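Local coordinates for cytokinesis protein 2 (Saccharomyces cerevisiae, PDB 4WPE) that mediates the cytoskeletal rearrangements required for cytokinesis, forming rings at the division site, and is represented here by its F-BAR domain, at residues Asp38-Ile41 with Leu42-Lys45; Gln106-Thr109 with Asp110-Phe114. All coordinates share one frame; numbering follows the deposited sequence.

Interaction 1. Residues Asp38-Ile41 with Leu42-Lys45; sequences DSMI and LFFK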
ATOM      1  N   ASP A  38     -15.124 -15.165  11.751  1.00 71.79           N
ATOM      2  CA  ASP A  38     -14.266 -14.239  12.483  1.00 71.93           C
ATOM      3  C   ASP A  38     -12.880 -14.128  11.850  1.00 73.00           C
ATOM      4  O   ASP A  38     -12.174 -13.142  12.051  1.00 75.69           O
ATOM      5  CB  ASP A  38     -14.134 -14.672  13.946  1.00 76.66           C
ATOM      6  CG  ASP A  38     -15.430 -14.522  14.718  1.00 84.66           C
ATOM      7  OD1 ASP A  38     -16.112 -13.491  14.549  1.00 88.92           O
ATOM      8  OD2 ASP A  38     -15.765 -15.436  15.499  1.00 95.28           O
ATOM      9  N   SER A  39     -12.496 -15.148  11.092  1.00 64.63           N
ATOM     10  CA  SER A  39     -11.227 -15.130  10.381  1.00 51.60           C
ATOM     11  C   SER A  39     -11.227 -14.019   9.339  1.00 62.41           C
ATOM     12  O   SER A  39     -10.271 -13.249   9.234  1.00 76.63           O
ATOM     13  CB  SER A  39     -10.961 -16.481   9.714  1.00 56.06           C
ATOM     14  OG  SER A  39     -10.978 -17.540  10.657  1.00 67.33           O
HETATM   15  N   MSE A  40     -12.310 -13.936   8.572  1.00 61.03           N
HETATM   16  CA  MSE A  40     -12.419 -12.938   7.516  1.00 67.42           C
HETATM   17  C   MSE A  40     -12.842 -11.576   8.061  1.00 69.72           C
HETATM   18  O   MSE A  40     -12.371 -10.541   7.582  1.00 63.70           O
HETATM   19  CB  MSE A  40     -13.398 -13.408   6.437  1.00 64.35           C
HETATM   20  CG  MSE A  40     -12.784 -14.383   5.438  1.00 68.31           C
HETATM   21 SE   MSE A  40     -11.190 -13.643   4.575  1.00 94.32          SE
HETATM   22  CE  MSE A  40     -10.633 -15.197   3.539  1.00 86.74           C
ATOM     23  N   ILE A  41     -13.722 -11.580   9.061  1.00 61.39           N
ATOM     24  CA  ILE A  41     -14.157 -10.345   9.707  1.00 61.62           C
ATOM     25  C   ILE A  41     -12.963  -9.544  10.220  1.00 63.03           C
ATOM     26  O   ILE A  41     -12.863  -8.341   9.979  1.00 58.03           O
ATOM     27  CB  ILE A  41     -15.113 -10.624  10.883  1.00 58.45           C
ATOM     28  CG1 ILE A  41     -16.445 -11.170  10.375  1.00 61.21           C
ATOM     29  CG2 ILE A  41     -15.361  -9.355  11.683  1.00 50.20           C
ATOM     30  CD1 ILE A  41     -17.309 -11.773  11.471  1.00 58.63           C
ATOM     31  N   LEU A  42     -12.055 -10.215  10.921  1.00 68.13           N
ATOM     32  CA  LEU A  42     -10.866  -9.556  11.446  1.00 63.02           C
ATOM     33  C   LEU A  42      -9.945  -9.119  10.315  1.00 63.48           C
ATOM     34  O   LEU A  42      -9.373  -8.031  10.360  1.00 71.91           O
ATOM     35  CB  LEU A  42     -10.114 -10.474  12.410  1.00 53.60           C
ATOM     36  CG  LEU A  42      -8.946  -9.819  13.156  1.00 49.98           C
ATOM     37  CD1 LEU A  42      -9.452  -8.823  14.191  1.00 48.67           C
ATOM     38  CD2 LEU A  42      -8.052 -10.866  13.804  1.00 42.21           C
ATOM     39  N   PHE A  43      -9.805  -9.973   9.304  1.00 56.17           N
ATOM     40  CA  PHE A  43      -8.958  -9.666   8.157  1.00 56.37           C
ATOM     41  C   PHE A  43      -9.436  -8.414   7.433  1.00 58.92           C
ATOM     42  O   PHE A  43      -8.643  -7.527   7.125  1.00 65.37           O
ATOM     43  CB  PHE A  43      -8.917 -10.844   7.181  1.00 52.55           C
ATOM     44  CG  PHE A  43      -8.208 -10.534   5.890  1.00 56.54           C
ATOM     45  CD1 PHE A  43      -6.830 -10.387   5.857  1.00 53.42           C
ATOM     46  CD2 PHE A  43      -8.920 -10.386   4.712  1.00 55.91           C
ATOM     47  CE1 PHE A  43      -6.177 -10.104   4.675  1.00 51.13           C
ATOM     48  CE2 PHE A  43      -8.275 -10.101   3.527  1.00 54.78           C
ATOM     49  CZ  PHE A  43      -6.901  -9.959   3.507  1.00 57.73           C
ATOM     50  N   PHE A  44     -10.738  -8.354   7.167  1.00 57.08           N
ATOM     51  CA  PHE A  44     -11.351  -7.210   6.502  1.00 58.45           C
ATOM     52  C   PHE A  44     -11.109  -5.921   7.273  1.00 60.78           C
ATOM     53  O   PHE A  44     -10.840  -4.874   6.686  1.00 56.83           O
ATOM     54  CB  PHE A  44     -12.854  -7.436   6.338  1.00 67.01           C
ATOM     55  CG  PHE A  44     -13.206  -8.444   5.283  1.00 67.02           C
ATOM     56  CD1 PHE A  44     -14.345  -9.225   5.407  1.00 67.97           C
ATOM     57  CD2 PHE A  44     -12.413  -8.597   4.156  1.00 66.02           C
ATOM     58  CE1 PHE A  44     -14.680 -10.151   4.435  1.00 67.18           C
ATOM     59  CE2 PHE A  44     -12.744  -9.519   3.179  1.00 67.03           C
ATOM     60  CZ  PHE A  44     -13.878 -10.297   3.320  1.00 66.72           C
ATOM     61  N   LYS A  45     -11.206  -6.009   8.595  1.00 62.28           N
ATOM     62  CA  LYS A  45     -10.996  -4.851   9.453  1.00 63.44           C
ATOM     63  C   LYS A  45      -9.554  -4.365   9.383  1.00 67.90           C
ATOM     64  O   LYS A  45      -9.300  -3.195   9.100  1.00 71.07           O
ATOM     65  CB  LYS A  45     -11.368  -5.184  10.898  1.00 59.47           C
ATOM     66  CG  LYS A  45     -11.201  -4.023  11.859  1.00 61.28           C
ATOM     67  CD  LYS A  45     -11.659  -4.392  13.260  1.00 63.86           C
ATOM     68  CE  LYS A  45     -11.624  -3.181  14.176  1.00 72.89           C
ATOM     69  NZ  LYS A  45     -11.504  -3.573  15.606  1.00 83.04           N
TER
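Met40, present as selenomethionine, lies beside Phe43 and also approaches the Phe44 ring obliquely within one helical stretch. Two Met-aromatic contacts hold this face together. The SE atom of Met40 is 4.9 Å from the centroid of the Phe44 ring. It is 5.0 Å from the centroid of the Phe43 ring, which it approaches more obliquely. A bend at chi2 (-56°) turns the Met40 chain so that its SE serves both rings. Apolar contacts add to this. SE of Met40 is 4.0 Å from CD2 of Phe43, and CB of Met40 is 4.0 Å from CE1 of Phe44. The Phe44 ring leans back along the helix, with CG beside its own backbone N (chi1 -73°).

Backbone hydrogen bonds of the alpha-helical i to i+4 pattern link the two halves. Phe44 N donates to Met40 O at 2.8 Å, nearly straight. Leu42 N reaches Asp38 O at 3.1 Å, and Lys45 N reaches Ile41 O at 3.2 Å. The bond from Phe43 N to Ser39 O is weak. An alanine in place of Phe44 would keep the helical backbone bond but would probably cost Met40 one of its Met-aromatic contacts and open a gap beside Ile107.

The stretch lies near the start of helix 37-71. Ile41, Phe44 and Lys45 touch helix 76-162 of the same chain. On the second subunit, Phe82 packs on Met40 and Ile61 packs on Phe43. This helix turn therefore joins the chain's own bundle to the dimer interface of the F-BAR domain.

Interaction 2. Residues Gln106-Thr109 with Asp110-Phe114; sequences QIYT and DTKAF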
ATOM      1  N   GLN A 106     -18.857  -1.455   3.922  1.00 73.27           N
ATOM      2  CA  GLN A 106     -19.691  -2.278   3.053  1.00 77.68           C
ATOM      3  C   GLN A 106     -19.415  -3.773   3.180  1.00 86.10           C
ATOM      4  O   GLN A 106     -20.320  -4.587   2.993  1.00 79.95           O
ATOM      5  CB  GLN A 106     -19.531  -1.857   1.596  1.00 71.15           C
ATOM      6  CG  GLN A 106     -19.726  -0.379   1.358  1.00 83.07           C
ATOM      7  CD  GLN A 106     -19.476  -0.005  -0.083  1.00 93.76           C
ATOM      8  OE1 GLN A 106     -19.538  -0.854  -0.973  1.00100.73           O
ATOM      9  NE2 GLN A 106     -19.180   1.265  -0.323  1.00 94.82           N
ATOM     10  N   ILE A 107     -18.179  -4.149   3.490  1.00 86.04           N
ATOM     11  CA  ILE A 107     -17.872  -5.570   3.567  1.00 85.52           C
ATOM     12  C   ILE A 107     -17.481  -6.026   4.977  1.00 81.64           C
ATOM     13  O   ILE A 107     -17.840  -7.125   5.375  1.00 86.06           O
ATOM     14  CB  ILE A 107     -16.771  -5.964   2.543  1.00 71.34           C
ATOM     15  CG1 ILE A 107     -15.489  -5.184   2.770  1.00 80.48           C
ATOM     16  CG2 ILE A 107     -17.244  -5.718   1.125  1.00 72.53           C
ATOM     17  CD1 ILE A 107     -14.467  -5.923   3.570  1.00 96.67           C
ATOM     18  N   TYR A 108     -16.771  -5.200   5.741  1.00 71.67           N
ATOM     19  CA  TYR A 108     -16.437  -5.585   7.114  1.00 62.33           C
ATOM     20  C   TYR A 108     -17.653  -5.500   8.023  1.00 66.53           C
ATOM     21  O   TYR A 108     -17.986  -6.455   8.727  1.00 64.24           O
ATOM     22  CB  TYR A 108     -15.318  -4.713   7.689  1.00 55.56           C
ATOM     23  CG  TYR A 108     -15.281  -4.714   9.204  1.00 59.50           C
ATOM     24  CD1 TYR A 108     -14.795  -5.807   9.908  1.00 61.11           C
ATOM     25  CD2 TYR A 108     -15.741  -3.622   9.931  1.00 65.86           C
ATOM     26  CE1 TYR A 108     -14.767  -5.813  11.292  1.00 62.63           C
ATOM     27  CE2 TYR A 108     -15.715  -3.618  11.312  1.00 65.87           C
ATOM     28  CZ  TYR A 108     -15.228  -4.714  11.989  1.00 65.44           C
ATOM     29  OH  TYR A 108     -15.203  -4.708  13.364  1.00 67.14           O
ATOM     30  N   THR A 109     -18.301  -4.341   8.010  1.00 69.18           N
ATOM     31  CA  THR A 109     -19.457  -4.093   8.858  1.00 67.14           C
ATOM     32  C   THR A 109     -20.607  -5.038   8.521  1.00 66.16           C
ATOM     33  O   THR A 109     -21.226  -5.614   9.415  1.00 68.69           O
ATOM     34  CB  THR A 109     -19.930  -2.630   8.733  1.00 66.18           C
ATOM     35  OG1 THR A 109     -18.989  -1.770   9.386  1.00 68.75           O
ATOM     36  CG2 THR A 109     -21.302  -2.443   9.364  1.00 65.72           C
ATOM     37  N   ASP A 110     -20.877  -5.210   7.231  1.00 63.74           N
ATOM     38  CA  ASP A 110     -21.984  -6.049   6.791  1.00 60.12           C
ATOM     39  C   ASP A 110     -21.711  -7.533   7.027  1.00 73.36           C
ATOM     40  O   ASP A 110     -22.646  -8.327   7.153  1.00 82.17           O
ATOM     41  CB  ASP A 110     -22.295  -5.799   5.313  1.00 60.06           C
ATOM     42  CG  ASP A 110     -23.021  -4.482   5.086  1.00 73.56           C
ATOM     43  OD1 ASP A 110     -22.790  -3.839   4.038  1.00 76.19           O
ATOM     44  OD2 ASP A 110     -23.827  -4.090   5.956  1.00 81.51           O
ATOM     45  N   THR A 111     -20.436  -7.906   7.093  1.00 69.32           N
ATOM     46  CA  THR A 111     -20.071  -9.296   7.358  1.00 63.50           C
ATOM     47  C   THR A 111     -20.143  -9.601   8.852  1.00 63.61           C
ATOM     48  O   THR A 111     -20.637 -10.655   9.258  1.00 64.43           O
ATOM     49  CB  THR A 111     -18.659  -9.625   6.842  1.00 58.41           C
ATOM     50  OG1 THR A 111     -18.624  -9.462   5.417  1.00 56.54           O
ATOM     51  CG2 THR A 111     -18.278 -11.053   7.185  1.00 59.83           C
ATOM     52  N   LYS A 112     -19.653  -8.673   9.668  1.00 60.80           N
ATOM     53  CA  LYS A 112     -19.731  -8.823  11.116  1.00 59.29           C
ATOM     54  C   LYS A 112     -21.189  -8.866  11.569  1.00 72.01           C
ATOM     55  O   LYS A 112     -21.572  -9.710  12.380  1.00 81.13           O
ATOM     56  CB  LYS A 112     -18.991  -7.683  11.820  1.00 64.38           C
ATOM     57  CG  LYS A 112     -19.523  -7.374  13.209  1.00 71.11           C
ATOM     58  CD  LYS A 112     -18.498  -6.667  14.080  1.00 77.72           C
ATOM     59  CE  LYS A 112     -19.153  -6.119  15.341  1.00 86.74           C
ATOM     60  NZ  LYS A 112     -18.162  -5.800  16.405  1.00 89.04           N
ATOM     61  N   ALA A 113     -21.998  -7.958  11.028  1.00 65.81           N
ATOM     62  CA  ALA A 113     -23.413  -7.882  11.374  1.00 61.06           C
ATOM     63  C   ALA A 113     -24.153  -9.150  10.971  1.00 72.39           C
ATOM     64  O   ALA A 113     -24.987  -9.659  11.722  1.00 76.68           O
ATOM     65  CB  ALA A 113     -24.052  -6.672  10.721  1.00 48.84           C
ATOM     66  N   PHE A 114     -23.846  -9.654   9.781  1.00 68.84           N
ATOM     67  CA  PHE A 114     -24.491 -10.858   9.277  1.00 64.46           C
ATOM     68  C   PHE A 114     -24.089 -12.077  10.099  1.00 68.02           C
ATOM     69  O   PHE A 114     -24.905 -12.961  10.350  1.00 67.34           O
ATOM     70  CB  PHE A 114     -24.143 -11.073   7.805  1.00 61.44           C
ATOM     71  CG  PHE A 114     -24.790 -12.281   7.202  1.00 61.39           C
ATOM     72  CD1 PHE A 114     -26.144 -12.288   6.915  1.00 68.84           C
ATOM     73  CD2 PHE A 114     -24.041 -13.411   6.918  1.00 66.12           C
ATOM     74  CE1 PHE A 114     -26.746 -13.405   6.356  1.00 73.09           C
ATOM     75  CE2 PHE A 114     -24.633 -14.530   6.360  1.00 71.52           C
ATOM     76  CZ  PHE A 114     -25.987 -14.526   6.079  1.00 74.24           C
TER
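Thr111 turns back along its helix to Ile107, and its hydroxyl OG1 donates to the Ile107 carbonyl O. The modelled separation of 2.5 Å is very short, and at this resolution its exact value should not be pressed. OG1 sits beside the backbone N of its own residue (chi1 -62°), which aims the hydroxyl at the preceding turn. Thr111 N also makes two weak bonds, at 3.2 Å to Ile107 O and at 3.3 Å to Tyr108 O. The backbone widens to a pi-type turn at 106-109. Ile107 and Thr111 form the buried side; both meet helix 37-71 and helix 170-259.

Beyond the widened turn the backbone bonds are regular. Lys112 N reaches Tyr108 O at 2.9 Å, and Ala113 N reaches Thr109 O at 2.9 Å.

The other side is looser. Exposed Lys112 runs out extended next to Tyr108, which also packs on helix 37-71. The two side chains point the same way and meet only where CD of Lys112 comes within 3.9 Å of OH of Tyr108. Thr109 OG1 is held by Phe104 O, five residues earlier.

The chemistry implies that the hydroxyls of Thr109 and Thr111 probably help to satisfy carbonyls around the widened turn. Thr111 is buried, and its hydroxyl probably supplements the weak backbone bonding at Ile107 O. Lys112, by contrast, remains exposed.

Interaction 1 lies on helix 37-71 and interaction 2 on helix 76-162, the next helix in the chain. They come in series, and their centres are about 10 Å apart. They touch directly across the helix pair. Ile41 CG1 packs on Thr111 CG2 at 3.7 Å, Phe44 meets Ile107, and Tyr108 reaches both Ile41 and Lys45. Both sites lie near the middle of the elongated helical F-BAR domain. Interaction 1 also faces the second subunit, whereas interaction 2 meets helix 170-259 of its own chain. Here helix 37-71 thus lies between the second subunit and helix 76-162.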